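Local coordinates for protein 4-alpha-glucanotransferase (Aquifex aeolicus, PDB 1TZ7) that is a 4-alpha-glucanotransferase (amylomaltase or disproportionating enzyme), an enzyme built on a parallel beta/alpha barrel with added helical and antiparallel parts, at residues A[156-161]-A[170-175]; A[161-166]-A[192-197]; A[257-262]-A[355-360]; A[313-318]-A[322-327]; A[389-394]-A[425-430]. One frame throughout, in Å; residues are numbered along the deposited sequence.

The five contacts come along the chain as two crossing ones, then a nested pair, then a single one. Contacts 1 and 2 share helix 149-165 and Ile161, and their centres lie about 9 Å apart. Contacts 3 and 4 have centres about 11 Å apart and both reach the four-stranded antiparallel sheet, where strands 255-259 and 313-318 are neighbours; contact 4 is nested inside the loop closed by contact 3. Contact 5 joins parts that follow the barrel strands 373-376 and 397-400. Its centre is about 55 Å from that of contact 1, across the chain's centre. The set thus covers a helical region, the added sheet, and a loop and helix next to strands of the parallel barrel.

Contact 1 of 5, residues A[156-161]-A[170-175]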
# COMPACT_ATOMS: atom_id res chain seq x y z
N ALA A 156 5.42 9.67 17.39
CA ALA A 156 5.37 9.07 18.72
C ALA A 156 4.73 10.02 19.74
O ALA A 156 4.05 9.59 20.67
CB ALA A 156 6.76 8.69 19.17
N LEU A 157 4.95 11.32 19.56
CA LEU A 157 4.32 12.33 20.42
C LEU A 157 2.84 12.47 20.08
O LEU A 157 2.01 12.63 20.96
CB LEU A 157 5.03 13.68 20.25
CG LEU A 157 4.52 14.82 21.14
CD1 LEU A 157 4.70 14.47 22.61
CD2 LEU A 157 5.24 16.12 20.80
N TYR A 158 2.53 12.40 18.80
CA TYR A 158 1.14 12.42 18.32
C TYR A 158 0.34 11.28 18.96
O TYR A 158 -0.78 11.47 19.41
CB TYR A 158 1.13 12.31 16.79
CG TYR A 158 -0.20 11.95 16.15
CD1 TYR A 158 -1.09 12.93 15.75
CD2 TYR A 158 -0.53 10.62 15.91
CE1 TYR A 158 -2.30 12.60 15.14
CE2 TYR A 158 -1.74 10.27 15.30
CZ TYR A 158 -2.62 11.27 14.92
OH TYR A 158 -3.81 10.93 14.32
N MET A 159 0.95 10.09 19.02
CA MET A 159 0.28 8.91 19.55
C MET A 159 0.13 8.99 21.07
O MET A 159 -0.83 8.48 21.63
CB MET A 159 1.05 7.64 19.19
CG MET A 159 1.03 7.30 17.69
SD MET A 159 -0.62 6.93 17.08
CE MET A 159 -0.95 5.34 17.87
N ALA A 160 1.09 9.64 21.73
CA ALA A 160 1.09 9.74 23.20
C ALA A 160 0.03 10.73 23.69
O ALA A 160 -0.60 10.52 24.73
CB ALA A 160 2.46 10.15 23.70
N ILE A 161 -0.16 11.81 22.93
CA ILE A 161 -1.17 12.82 23.25
C ILE A 161 -2.57 12.30 22.92
O ILE A 161 -3.52 12.56 23.65
CB ILE A 161 -0.89 14.14 22.48
CG1 ILE A 161 0.47 14.71 22.88
CG2 ILE A 161 -1.99 15.17 22.75
CD1 ILE A 161 1.02 15.72 21.89
N TYR A 170 -7.25 17.54 15.98
CA TYR A 170 -8.02 18.76 15.73
C TYR A 170 -9.03 19.04 16.85
O TYR A 170 -9.71 20.05 16.83
CB TYR A 170 -8.75 18.67 14.37
CG TYR A 170 -9.57 17.42 14.17
CD1 TYR A 170 -9.02 16.29 13.58
CD2 TYR A 170 -10.91 17.36 14.57
CE1 TYR A 170 -9.76 15.13 13.40
CE2 TYR A 170 -11.66 16.21 14.39
CZ TYR A 170 -11.08 15.10 13.81
OH TYR A 170 -11.82 13.96 13.62
N GLU A 171 -9.11 18.13 17.82
CA GLU A 171 -9.97 18.31 19.00
C GLU A 171 -9.16 18.67 20.26
O GLU A 171 -9.73 18.98 21.30
CB GLU A 171 -10.80 17.04 19.25
CG GLU A 171 -11.49 16.48 18.01
CD GLU A 171 -12.52 15.41 18.33
OE1 GLU A 171 -12.12 14.30 18.72
OE2 GLU A 171 -13.73 15.69 18.20
N TRP A 172 -7.83 18.61 20.15
CA TRP A 172 -6.94 18.92 21.29
C TRP A 172 -7.02 20.39 21.65
O TRP A 172 -7.50 21.21 20.87
CB TRP A 172 -5.49 18.57 20.96
CG TRP A 172 -5.23 17.12 20.81
CD1 TRP A 172 -5.99 16.09 21.28
CD2 TRP A 172 -4.11 16.52 20.15
NE1 TRP A 172 -5.42 14.88 20.95
CE2 TRP A 172 -4.26 15.12 20.25
CE3 TRP A 172 -2.99 17.02 19.47
CZ2 TRP A 172 -3.34 14.22 19.70
CZ3 TRP A 172 -2.08 16.13 18.93
CH2 TRP A 172 -2.26 14.75 19.05
N ASP A 173 -6.54 20.72 22.85
CA ASP A 173 -6.37 22.12 23.25
C ASP A 173 -5.65 22.89 22.14
O ASP A 173 -4.79 22.35 21.45
CB ASP A 173 -5.57 22.21 24.56
CG ASP A 173 -6.44 22.04 25.79
OD1 ASP A 173 -7.62 21.65 25.64
OD2 ASP A 173 -6.03 22.27 26.95
N GLU A 174 -6.01 24.16 21.99
CA GLU A 174 -5.61 24.95 20.83
C GLU A 174 -4.09 25.05 20.70
O GLU A 174 -3.56 25.16 19.60
CB GLU A 174 -6.22 26.36 20.91
CG GLU A 174 -6.27 27.09 19.58
CD GLU A 174 -7.64 27.03 18.93
OE1 GLU A 174 -8.56 27.73 19.41
OE2 GLU A 174 -7.79 26.27 17.94
N GLU A 175 -3.39 24.99 21.83
CA GLU A 175 -1.95 25.18 21.85
C GLU A 175 -1.21 23.95 21.31
O GLU A 175 -0.23 24.08 20.59
CB GLU A 175 -1.46 25.51 23.26
CG GLU A 175 -0.35 26.54 23.30
CD GLU A 175 -0.32 27.31 24.60
OE1 GLU A 175 0.22 26.77 25.59
OE2 GLU A 175 -0.84 28.44 24.63
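The indole of Trp172 has a methyl group of Ile161 on one face. Ile161 CG2 sits over the middle of its six-membered ring, 3.4 Å from the centroid and only 13° off the ring normal. This is a CH-pi contact. The same methyl lies 3.4 Å from Trp172 CE2, so the packing is close. The edge of the indole meets the backbone of the helix, with Tyr158 O 3.6 Å from Trp172 CH2 and near the ring plane. The Tyr158 ring adds an oblique neighbour. Its CD1 comes within 3.9 Å of Trp172 CH2, the centroids are 6.0 Å apart and the planes are inclined at 57°.

Ile161 places CG2 opposite its own backbone N, while CG1 lies beside that N (chi1 -62°), and this sends the branch methyl onto the indole. All three touching residues are buried. The polar edge of Trp172 turns elsewhere, with NE1 making a weak hydrogen bond to Lys167 O, and Trp239 meets the indole edge-to-face.

The contact joins helix 149-165 to the turn just before helix 174-177. On the first of these helices Trp172 also touches Lys162, the residue after Ile161, and Glu165, about one turn on. Helix 181-190 packs on Leu157 and Ile161 through Val187, and helix 192-218 covers Ala156.

Contact 2 of 5, residues A[161-166]-A[192-197]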
# COMPACT_ATOMS: atom_id res chain seq x y z
N ILE A 161 -0.16 11.81 22.93
CA ILE A 161 -1.17 12.82 23.25
C ILE A 161 -2.57 12.30 22.92
O ILE A 161 -3.52 12.56 23.65
CB ILE A 161 -0.89 14.14 22.48
CG1 ILE A 161 0.47 14.71 22.88
CG2 ILE A 161 -1.99 15.17 22.75
CD1 ILE A 161 1.02 15.72 21.89
N LYS A 162 -2.68 11.57 21.81
CA LYS A 162 -3.95 10.94 21.42
C LYS A 162 -4.41 9.95 22.49
O LYS A 162 -5.60 9.84 22.77
CB LYS A 162 -3.79 10.22 20.07
CG LYS A 162 -5.10 9.78 19.44
CD LYS A 162 -4.95 9.53 17.94
CE LYS A 162 -4.52 8.10 17.65
NZ LYS A 162 -5.19 7.55 16.44
N GLU A 163 -3.46 9.23 23.07
CA GLU A 163 -3.73 8.29 24.14
C GLU A 163 -4.30 9.01 25.37
O GLU A 163 -5.33 8.61 25.91
CB GLU A 163 -2.45 7.55 24.54
CG GLU A 163 -2.48 6.06 24.28
CD GLU A 163 -1.11 5.43 24.41
OE1 GLU A 163 -0.20 6.09 24.95
OE2 GLU A 163 -0.94 4.27 23.98
N GLU A 164 -3.61 10.06 25.79
CA GLU A 164 -3.93 10.74 27.04
C GLU A 164 -5.30 11.41 26.96
O GLU A 164 -6.20 11.10 27.74
CB GLU A 164 -2.85 11.79 27.36
CG GLU A 164 -3.08 12.55 28.66
CD GLU A 164 -2.46 11.86 29.86
OE1 GLU A 164 -1.91 12.56 30.74
OE2 GLU A 164 -2.52 10.61 29.93
N GLU A 165 -5.45 12.33 26.00
CA GLU A 165 -6.68 13.10 25.87
C GLU A 165 -7.84 12.23 25.35
O GLU A 165 -9.01 12.56 25.56
CB GLU A 165 -6.47 14.30 24.92
CG GLU A 165 -6.17 15.62 25.64
CD GLU A 165 -7.28 16.04 26.59
OE1 GLU A 165 -8.47 15.81 26.27
OE2 GLU A 165 -6.97 16.61 27.66
N GLY A 166 -7.50 11.13 24.69
CA GLY A 166 -8.50 10.26 24.09
C GLY A 166 -9.25 10.94 22.96
O GLY A 166 -10.42 10.65 22.71
N LYS A 192 6.70 11.24 28.66
CA LYS A 192 8.00 10.77 28.17
C LYS A 192 8.02 9.25 28.03
O LYS A 192 8.51 8.72 27.04
CB LYS A 192 9.12 11.22 29.11
CG LYS A 192 10.53 10.98 28.57
CD LYS A 192 11.60 11.53 29.52
CE LYS A 192 11.73 10.66 30.78
NZ LYS A 192 11.08 11.29 31.97
N GLY A 193 7.49 8.56 29.03
CA GLY A 193 7.43 7.11 29.01
C GLY A 193 6.56 6.58 27.89
O GLY A 193 6.89 5.58 27.25
N ARG A 194 5.44 7.26 27.65
CA ARG A 194 4.51 6.87 26.59
C ARG A 194 5.10 7.18 25.21
O ARG A 194 4.90 6.43 24.25
CB ARG A 194 3.18 7.59 26.76
CG ARG A 194 2.36 7.11 27.95
CD ARG A 194 1.55 5.86 27.66
NE ARG A 194 2.32 4.64 27.90
CZ ARG A 194 2.20 3.52 27.18
NH1 ARG A 194 1.33 3.45 26.18
NH2 ARG A 194 2.95 2.46 27.48
N PHE A 195 5.82 8.29 25.12
CA PHE A 195 6.50 8.68 23.89
C PHE A 195 7.43 7.56 23.45
O PHE A 195 7.42 7.16 22.29
CB PHE A 195 7.29 9.98 24.11
CG PHE A 195 8.29 10.29 23.02
CD1 PHE A 195 7.89 10.91 21.84
CD2 PHE A 195 9.63 9.96 23.18
CE1 PHE A 195 8.82 11.19 20.85
CE2 PHE A 195 10.56 10.25 22.19
CZ PHE A 195 10.15 10.86 21.02
N TYR A 196 8.23 7.05 24.38
CA TYR A 196 9.27 6.09 24.06
C TYR A 196 8.71 4.69 23.80
O TYR A 196 9.35 3.87 23.14
CB TYR A 196 10.32 6.04 25.17
CG TYR A 196 11.47 7.00 24.96
CD1 TYR A 196 12.41 6.78 23.96
CD2 TYR A 196 11.61 8.14 25.75
CE1 TYR A 196 13.47 7.66 23.76
CE2 TYR A 196 12.66 9.03 25.55
CZ TYR A 196 13.59 8.78 24.56
OH TYR A 196 14.63 9.65 24.36
N PHE A 197 7.50 4.42 24.31
CA PHE A 197 6.81 3.17 23.97
C PHE A 197 6.48 3.15 22.49
O PHE A 197 6.60 2.12 21.84
CB PHE A 197 5.52 3.01 24.79
CG PHE A 197 4.58 1.96 24.23
CD1 PHE A 197 4.82 0.60 24.45
CD2 PHE A 197 3.47 2.32 23.47
CE1 PHE A 197 3.96 -0.37 23.93
CE2 PHE A 197 2.61 1.35 22.95
CZ PHE A 197 2.86 0.01 23.19
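Arg194 reaches across from helix 192-218 to Glu163 on helix 149-165. Its CB and CG each stay 4.1 Å from Glu163 OE1. The chain then bends twice, at chi2 (-82°) and chi3 (87°), and this fold brings CD in to 3.2 Å from Glu163 OE1. Beyond it NE and CZ draw off again, and the guanidinium presents an edge to the carboxylate. NH1 is the atom that binds. It lies 3.3 Å from Glu163 OE1 along a fairly straight N-H line (165°). It is also 3.3 Å from Glu163 OE2, but that bond is more bent. Together they make a salt bridge, though both hydrogen bonds are weak. Glu163 OE1 has a further weak bond with His198 NE2. NH2 of Arg194 forms a salt bridge with Glu129, the stronger partner of this arginine.

Arg194 thus has two acidic partners, Glu163 and Glu129, and its charge is probably shared between them. At this exposed surface the Glu163 link is best read as a modest electrostatic tie between two helices.

Contact 3 of 5, residues A[257-262]-A[355-360]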
# COMPACT_ATOMS: atom_id res chain seq x y z
N ALA A 257 -11.09 15.37 -0.77
CA ALA A 257 -10.66 14.65 -1.96
C ALA A 257 -11.73 13.68 -2.42
O ALA A 257 -12.63 13.32 -1.67
CB ALA A 257 -9.36 13.91 -1.69
N GLY A 258 -11.62 13.26 -3.67
CA GLY A 258 -12.53 12.28 -4.24
C GLY A 258 -12.32 12.14 -5.73
O GLY A 258 -11.30 12.56 -6.27
N VAL A 259 -13.31 11.55 -6.41
CA VAL A 259 -13.35 11.54 -7.87
C VAL A 259 -14.79 11.77 -8.35
O VAL A 259 -15.74 11.49 -7.63
CB VAL A 259 -12.83 10.19 -8.44
CG1 VAL A 259 -11.31 10.12 -8.36
CG2 VAL A 259 -13.46 9.01 -7.70
N PRO A 260 -14.94 12.31 -9.56
CA PRO A 260 -16.26 12.70 -10.08
C PRO A 260 -17.12 11.49 -10.45
O PRO A 260 -16.62 10.37 -10.48
CB PRO A 260 -15.92 13.52 -11.33
CG PRO A 260 -14.61 12.99 -11.78
CD PRO A 260 -13.87 12.57 -10.54
N PRO A 261 -18.41 11.72 -10.72
CA PRO A 261 -19.30 10.66 -11.19
C PRO A 261 -18.80 9.97 -12.46
O PRO A 261 -18.39 10.66 -13.40
CB PRO A 261 -20.62 11.40 -11.47
CG PRO A 261 -20.53 12.66 -10.66
CD PRO A 261 -19.10 13.02 -10.60
N ASP A 262 -18.83 8.64 -12.48
CA ASP A 262 -18.45 7.87 -13.67
C ASP A 262 -19.70 7.41 -14.41
O ASP A 262 -20.79 7.91 -14.17
CB ASP A 262 -17.60 6.63 -13.28
CG ASP A 262 -16.72 6.87 -12.07
OD1 ASP A 262 -17.05 7.75 -11.25
OD2 ASP A 262 -15.68 6.22 -11.85
N LEU A 355 -4.88 3.94 -13.58
CA LEU A 355 -6.17 3.37 -13.93
C LEU A 355 -7.29 4.33 -13.51
O LEU A 355 -7.30 4.82 -12.38
CB LEU A 355 -6.35 2.01 -13.23
CG LEU A 355 -5.15 1.04 -13.31
CD1 LEU A 355 -5.21 0.01 -12.18
CD2 LEU A 355 -5.11 0.35 -14.66
N GLY A 356 -8.21 4.61 -14.42
CA GLY A 356 -9.41 5.35 -14.09
C GLY A 356 -9.22 6.86 -14.19
O GLY A 356 -8.25 7.41 -13.65
N PHE A 357 -10.16 7.52 -14.87
CA PHE A 357 -10.10 8.97 -15.08
C PHE A 357 -8.79 9.39 -15.75
O PHE A 357 -8.20 10.40 -15.39
CB PHE A 357 -10.26 9.72 -13.74
CG PHE A 357 -11.46 9.29 -12.95
CD1 PHE A 357 -12.73 9.74 -13.29
CD2 PHE A 357 -11.32 8.43 -11.86
CE1 PHE A 357 -13.84 9.35 -12.56
CE2 PHE A 357 -12.44 8.04 -11.13
CZ PHE A 357 -13.69 8.49 -11.48
N ILE A 358 -8.35 8.61 -16.73
CA ILE A 358 -7.13 8.92 -17.45
C ILE A 358 -7.42 9.79 -18.68
O ILE A 358 -8.33 9.50 -19.45
CB ILE A 358 -6.37 7.62 -17.86
CG1 ILE A 358 -5.00 7.95 -18.43
CG2 ILE A 358 -7.19 6.80 -18.87
CD1 ILE A 358 -3.98 6.86 -18.23
N THR A 359 -6.66 10.87 -18.82
CA THR A 359 -6.67 11.68 -20.04
C THR A 359 -5.29 11.66 -20.69
O THR A 359 -4.34 11.12 -20.13
CB THR A 359 -7.07 13.13 -19.72
OG1 THR A 359 -6.13 13.69 -18.79
CG2 THR A 359 -8.41 13.19 -18.99
N ASP A 360 -5.19 12.27 -21.87
CA ASP A 360 -3.92 12.36 -22.59
C ASP A 360 -2.92 13.26 -21.86
O ASP A 360 -1.72 13.06 -21.95
CB ASP A 360 -4.15 12.88 -24.02
CG ASP A 360 -4.67 11.80 -24.96
OD1 ASP A 360 -5.13 12.15 -26.07
OD2 ASP A 360 -4.66 10.58 -24.68
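Phe357 meets Val259, Pro260 and Asp262, and it carries the whole contact from its side. The chain enters from Leu355, and the backbone turns at Gly356 and Phe357. The Phe357 ring extends toward the end of strand 255-259. Pro260 lies over one face of that ring, its CD 4.2 Å from the centroid in a CH-pi contact. Val259 comes obliquely, with its CB 3.5 Å from Phe357 CE2. Asp262 also comes obliquely, at the far end, its OD2 3.0 Å from Phe357 CZ, a close packing contact of an oxygen on a ring carbon. Its carboxylate plane is steeply turned against the ring, at 74°. The Phe357 carbonyl is held by Arg309 NE. After Ile358, Thr359 stands at the N-cap position of helix 360-368.

The contact joins two parts of the fold. Residues 257-259 end a strand of the antiparallel sheet, lying between strands 269-274 and 313-318. Residues 355-360 form the loop that leads from barrel strand 350-352 to helix 360-368.

Contact 4 of 5, residues A[313-318]-A[322-327]; sequences AYWEVP and ETAVNG
Trp315 lies with one face under Gly327 and its pyrrole N-H aimed at Ala324. The carbonyl carbon of Gly327 stands 3.3 Å above the indole plane, displaced toward the rim, and is 3.4 Å from Trp315 CZ2. At the edge, Trp315 NE1 donates to Ala324 O over 2.8 Å with an angle of 147°. The oxygen lies close to the ring plane. The bond arrives in the carbonyl plane, on a lone pair. Edge and face are thus gripped by different residues of one turn, and this fixes how the indole is rotated. A chi1 of -171° sets CG opposite the backbone N and beside the carbonyl carbon, which brings the indole to the 322-327 loop.

Val317 directs its CB at the turn, and its CG1 is 4.2 Å from Ala324 CB. Gly327 has no side chain, and its CA comes to 3.1 Å from Glu316 O. Pro318 CD touches Asn326 O at 3.3 Å. Glu316 turns its CB away from the loop; its carboxylate makes salt bridges with Lys246 and Arg328.

The arrangement closes a beta hairpin. The 322-327 loop folds back beside strand 313-318. That strand pairs antiparallel with strand 328-331, through Tyr314 with Val330 and Glu316 with Arg328. Strand 255-259 flanks its other side, and Trp329 meets Trp315 edge-to-face.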
# COMPACT_ATOMS: atom_id res chain seq x y z
N ALA A 313 -4.02 16.62 -12.29
CA ALA A 313 -5.19 17.35 -11.79
C ALA A 313 -5.98 16.47 -10.82
O ALA A 313 -6.07 15.26 -11.01
CB ALA A 313 -6.09 17.78 -12.96
N TYR A 314 -6.55 17.08 -9.79
CA TYR A 314 -7.26 16.34 -8.76
C TYR A 314 -8.67 16.86 -8.56
O TYR A 314 -8.95 18.05 -8.75
CB TYR A 314 -6.48 16.38 -7.43
CG TYR A 314 -6.40 17.76 -6.81
CD1 TYR A 314 -7.32 18.15 -5.84
CD2 TYR A 314 -5.40 18.65 -7.18
CE1 TYR A 314 -7.24 19.40 -5.26
CE2 TYR A 314 -5.32 19.91 -6.60
CZ TYR A 314 -6.25 20.28 -5.64
OH TYR A 314 -6.18 21.53 -5.07
N TRP A 315 -9.57 15.97 -8.16
CA TRP A 315 -10.95 16.32 -7.93
C TRP A 315 -11.11 16.93 -6.54
O TRP A 315 -10.75 16.32 -5.53
CB TRP A 315 -11.84 15.08 -8.08
CG TRP A 315 -13.32 15.37 -8.08
CD1 TRP A 315 -14.21 15.04 -7.10
CD2 TRP A 315 -14.07 16.03 -9.10
NE1 TRP A 315 -15.47 15.46 -7.44
CE2 TRP A 315 -15.41 16.08 -8.67
CE3 TRP A 315 -13.75 16.60 -10.34
CZ2 TRP A 315 -16.43 16.66 -9.43
CZ3 TRP A 315 -14.77 17.18 -11.09
CH2 TRP A 315 -16.08 17.21 -10.63
N GLU A 316 -11.66 18.14 -6.50
CA GLU A 316 -11.75 18.92 -5.27
C GLU A 316 -13.22 19.30 -5.00
O GLU A 316 -13.84 19.97 -5.80
CB GLU A 316 -10.91 20.19 -5.42
CG GLU A 316 -10.90 21.09 -4.20
CD GLU A 316 -10.11 22.36 -4.43
OE1 GLU A 316 -8.88 22.35 -4.20
OE2 GLU A 316 -10.71 23.36 -4.84
N VAL A 317 -13.75 18.86 -3.85
CA VAL A 317 -15.15 19.16 -3.49
C VAL A 317 -15.24 19.90 -2.13
O VAL A 317 -14.52 19.59 -1.19
CB VAL A 317 -16.02 17.85 -3.43
CG1 VAL A 317 -15.45 16.77 -4.35
CG2 VAL A 317 -16.14 17.32 -2.00
N PRO A 318 -16.14 20.90 -2.05
CA PRO A 318 -16.34 21.68 -0.80
C PRO A 318 -16.68 20.82 0.43
O PRO A 318 -17.51 19.90 0.34
CB PRO A 318 -17.52 22.59 -1.15
CG PRO A 318 -17.52 22.68 -2.64
CD PRO A 318 -17.01 21.36 -3.14
N GLU A 322 -22.15 16.03 0.99
CA GLU A 322 -22.42 14.62 1.32
C GLU A 322 -21.91 13.69 0.22
O GLU A 322 -21.58 12.54 0.48
CB GLU A 322 -23.92 14.41 1.53
CG GLU A 322 -24.47 15.13 2.75
CD GLU A 322 -25.88 14.69 3.08
OE1 GLU A 322 -26.06 13.54 3.54
OE2 GLU A 322 -26.82 15.49 2.89
N THR A 323 -21.87 14.20 -1.01
CA THR A 323 -21.34 13.44 -2.15
C THR A 323 -20.25 14.23 -2.88
O THR A 323 -19.96 15.37 -2.53
CB THR A 323 -22.48 13.09 -3.14
OG1 THR A 323 -22.74 14.20 -3.99
CG2 THR A 323 -23.81 12.86 -2.40
N ALA A 324 -19.66 13.61 -3.91
CA ALA A 324 -18.56 14.22 -4.65
C ALA A 324 -19.04 14.83 -5.98
O ALA A 324 -18.23 15.10 -6.87
CB ALA A 324 -17.47 13.18 -4.91
N VAL A 325 -20.34 15.05 -6.10
CA VAL A 325 -20.94 15.50 -7.36
C VAL A 325 -20.53 16.94 -7.68
O VAL A 325 -20.22 17.26 -8.83
CB VAL A 325 -22.50 15.41 -7.31
CG1 VAL A 325 -23.13 16.12 -8.51
CG2 VAL A 325 -22.94 13.96 -7.25
N ASN A 326 -20.53 17.81 -6.67
CA ASN A 326 -20.33 19.24 -6.88
C ASN A 326 -18.87 19.66 -6.67
O ASN A 326 -18.58 20.65 -5.99
CB ASN A 326 -21.24 20.05 -5.94
CG ASN A 326 -22.66 20.13 -6.45
OD1 ASN A 326 -23.11 21.17 -6.91
ND2 ASN A 326 -23.38 19.01 -6.37
N GLY A 327 -17.96 18.90 -7.27
CA GLY A 327 -16.54 19.24 -7.22
C GLY A 327 -16.05 19.88 -8.51
O GLY A 327 -16.85 20.32 -9.34

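Contact 5 of 5, residues A[389-394]-A[425-430]; sequences LPHNVE and FEYLGR
Leu389, Pro390 and His391 meet the ring of Tyr427, the first two from the same side of its plane. The tight part is apolar. Leu389 CD2 lies over one face of the phenol, 3.9 Å from the centroid, in a CH-pi contact displaced toward the rim. Pro390 comes obliquely, its CD 3.7 Å from Tyr427 CE1. Leu389 and Pro390 are buried, and Leu444 of helix 437-447 packs on Pro390 and Tyr427.

The solvent side is that of His391, which is exposed. Its ring lies rim to rim with the phenol, the planes 22° apart. The chi1 of 79° puts CG between its backbone N and carbonyl carbon and brings ND1 to the hydroxyl. ND1 and Tyr427 OH are hydrogen-bonded at 3.0 Å, and either may be the donor. The backbone N of His391 also gives Tyr427 OH a weak bond, at 3.4 Å.

One hydroxyl thus has two partners on the same residue. The phenol combines an apolar face with a polar tip, and in this way helix 418-428 is tied to the 3-10 turn 390-392.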
# COMPACT_ATOMS: atom_id res chain seq x y z
N LEU A 389 -5.28 -5.30 -23.48
CA LEU A 389 -4.99 -6.52 -24.23
C LEU A 389 -3.45 -6.69 -24.36
O LEU A 389 -2.73 -5.72 -24.57
CB LEU A 389 -5.64 -6.48 -25.62
CG LEU A 389 -7.16 -6.68 -25.63
CD1 LEU A 389 -7.76 -6.20 -26.94
CD2 LEU A 389 -7.51 -8.14 -25.39
N PRO A 390 -2.98 -7.92 -24.21
CA PRO A 390 -1.53 -8.21 -24.25
C PRO A 390 -0.80 -7.53 -25.40
O PRO A 390 0.27 -6.95 -25.18
CB PRO A 390 -1.49 -9.72 -24.41
CG PRO A 390 -2.74 -10.21 -23.77
CD PRO A 390 -3.77 -9.14 -23.98
N HIS A 391 -1.36 -7.57 -26.60
CA HIS A 391 -0.67 -7.04 -27.77
C HIS A 391 -0.61 -5.51 -27.82
O HIS A 391 0.06 -4.94 -28.67
CB HIS A 391 -1.27 -7.61 -29.06
CG HIS A 391 -2.55 -6.97 -29.51
ND1 HIS A 391 -3.74 -7.65 -29.57
CD2 HIS A 391 -2.80 -5.73 -29.99
CE1 HIS A 391 -4.68 -6.85 -30.03
NE2 HIS A 391 -4.14 -5.68 -30.30
N ASN A 392 -1.31 -4.86 -26.88
CA ASN A 392 -1.30 -3.40 -26.78
C ASN A 392 -0.45 -2.89 -25.60
O ASN A 392 -0.29 -1.69 -25.43
CB ASN A 392 -2.75 -2.88 -26.65
CG ASN A 392 -3.46 -2.79 -27.99
OD1 ASN A 392 -2.84 -2.51 -29.00
ND2 ASN A 392 -4.77 -3.04 -27.99
N VAL A 393 0.09 -3.81 -24.80
CA VAL A 393 0.89 -3.43 -23.64
C VAL A 393 2.36 -3.26 -24.02
O VAL A 393 3.05 -4.23 -24.38
CB VAL A 393 0.77 -4.48 -22.49
CG1 VAL A 393 1.62 -4.07 -21.30
CG2 VAL A 393 -0.68 -4.65 -22.07
N GLU A 394 2.84 -2.02 -23.95
CA GLU A 394 4.22 -1.68 -24.29
C GLU A 394 5.16 -2.14 -23.19
O GLU A 394 4.72 -2.53 -22.11
CB GLU A 394 4.37 -0.15 -24.49
CG GLU A 394 3.38 0.46 -25.47
CD GLU A 394 2.18 1.10 -24.79
OE1 GLU A 394 1.70 0.54 -23.79
OE2 GLU A 394 1.72 2.16 -25.26
N PHE A 425 -12.88 -15.53 -25.33
CA PHE A 425 -12.75 -16.81 -26.03
C PHE A 425 -12.15 -16.62 -27.42
O PHE A 425 -11.33 -17.42 -27.86
CB PHE A 425 -14.12 -17.49 -26.17
CG PHE A 425 -14.75 -17.91 -24.85
CD1 PHE A 425 -16.14 -18.04 -24.74
CD2 PHE A 425 -13.97 -18.18 -23.73
CE1 PHE A 425 -16.72 -18.43 -23.54
CE2 PHE A 425 -14.56 -18.57 -22.52
CZ PHE A 425 -15.93 -18.69 -22.44
N GLU A 426 -12.56 -15.55 -28.10
CA GLU A 426 -12.09 -15.28 -29.46
C GLU A 426 -10.61 -14.86 -29.45
O GLU A 426 -9.87 -15.13 -30.39
CB GLU A 426 -12.94 -14.20 -30.12
CG GLU A 426 -14.26 -14.72 -30.67
CD GLU A 426 -15.16 -13.62 -31.20
OE1 GLU A 426 -16.15 -13.94 -31.90
OE2 GLU A 426 -14.88 -12.44 -30.93
N TYR A 427 -10.19 -14.21 -28.37
CA TYR A 427 -8.79 -13.81 -28.23
C TYR A 427 -7.90 -15.03 -28.04
O TYR A 427 -6.79 -15.09 -28.57
CB TYR A 427 -8.62 -12.84 -27.06
CG TYR A 427 -7.35 -12.01 -27.15
CD1 TYR A 427 -6.24 -12.32 -26.38
CD2 TYR A 427 -7.26 -10.93 -28.03
CE1 TYR A 427 -5.07 -11.56 -26.46
CE2 TYR A 427 -6.10 -10.17 -28.12
CZ TYR A 427 -5.00 -10.50 -27.34
OH TYR A 427 -3.85 -9.75 -27.42
N LEU A 428 -8.40 -16.02 -27.28
CA LEU A 428 -7.66 -17.27 -27.03
C LEU A 428 -7.79 -18.22 -28.19
O LEU A 428 -6.97 -19.11 -28.37
CB LEU A 428 -8.18 -17.94 -25.74
CG LEU A 428 -7.81 -17.14 -24.49
CD1 LEU A 428 -8.59 -17.50 -23.25
CD2 LEU A 428 -6.32 -17.01 -24.25
N GLY A 429 -8.83 -18.03 -29.00
CA GLY A 429 -9.09 -18.89 -30.13
C GLY A 429 -9.92 -20.10 -29.77
O GLY A 429 -10.14 -20.98 -30.60
N ARG A 430 -10.39 -20.16 -28.52
CA ARG A 430 -11.25 -21.26 -28.09
C ARG A 430 -12.04 -20.92 -26.83
O ARG A 430 -11.67 -20.01 -26.07
CB ARG A 430 -10.41 -22.52 -27.84
CG ARG A 430 -9.33 -22.35 -26.77
CD ARG A 430 -8.17 -23.32 -26.91
NE ARG A 430 -7.70 -23.83 -25.62
CZ ARG A 430 -6.82 -23.21 -24.83
NH1 ARG A 430 -6.46 -23.75 -23.68
NH2 ARG A 430 -6.29 -22.04 -25.20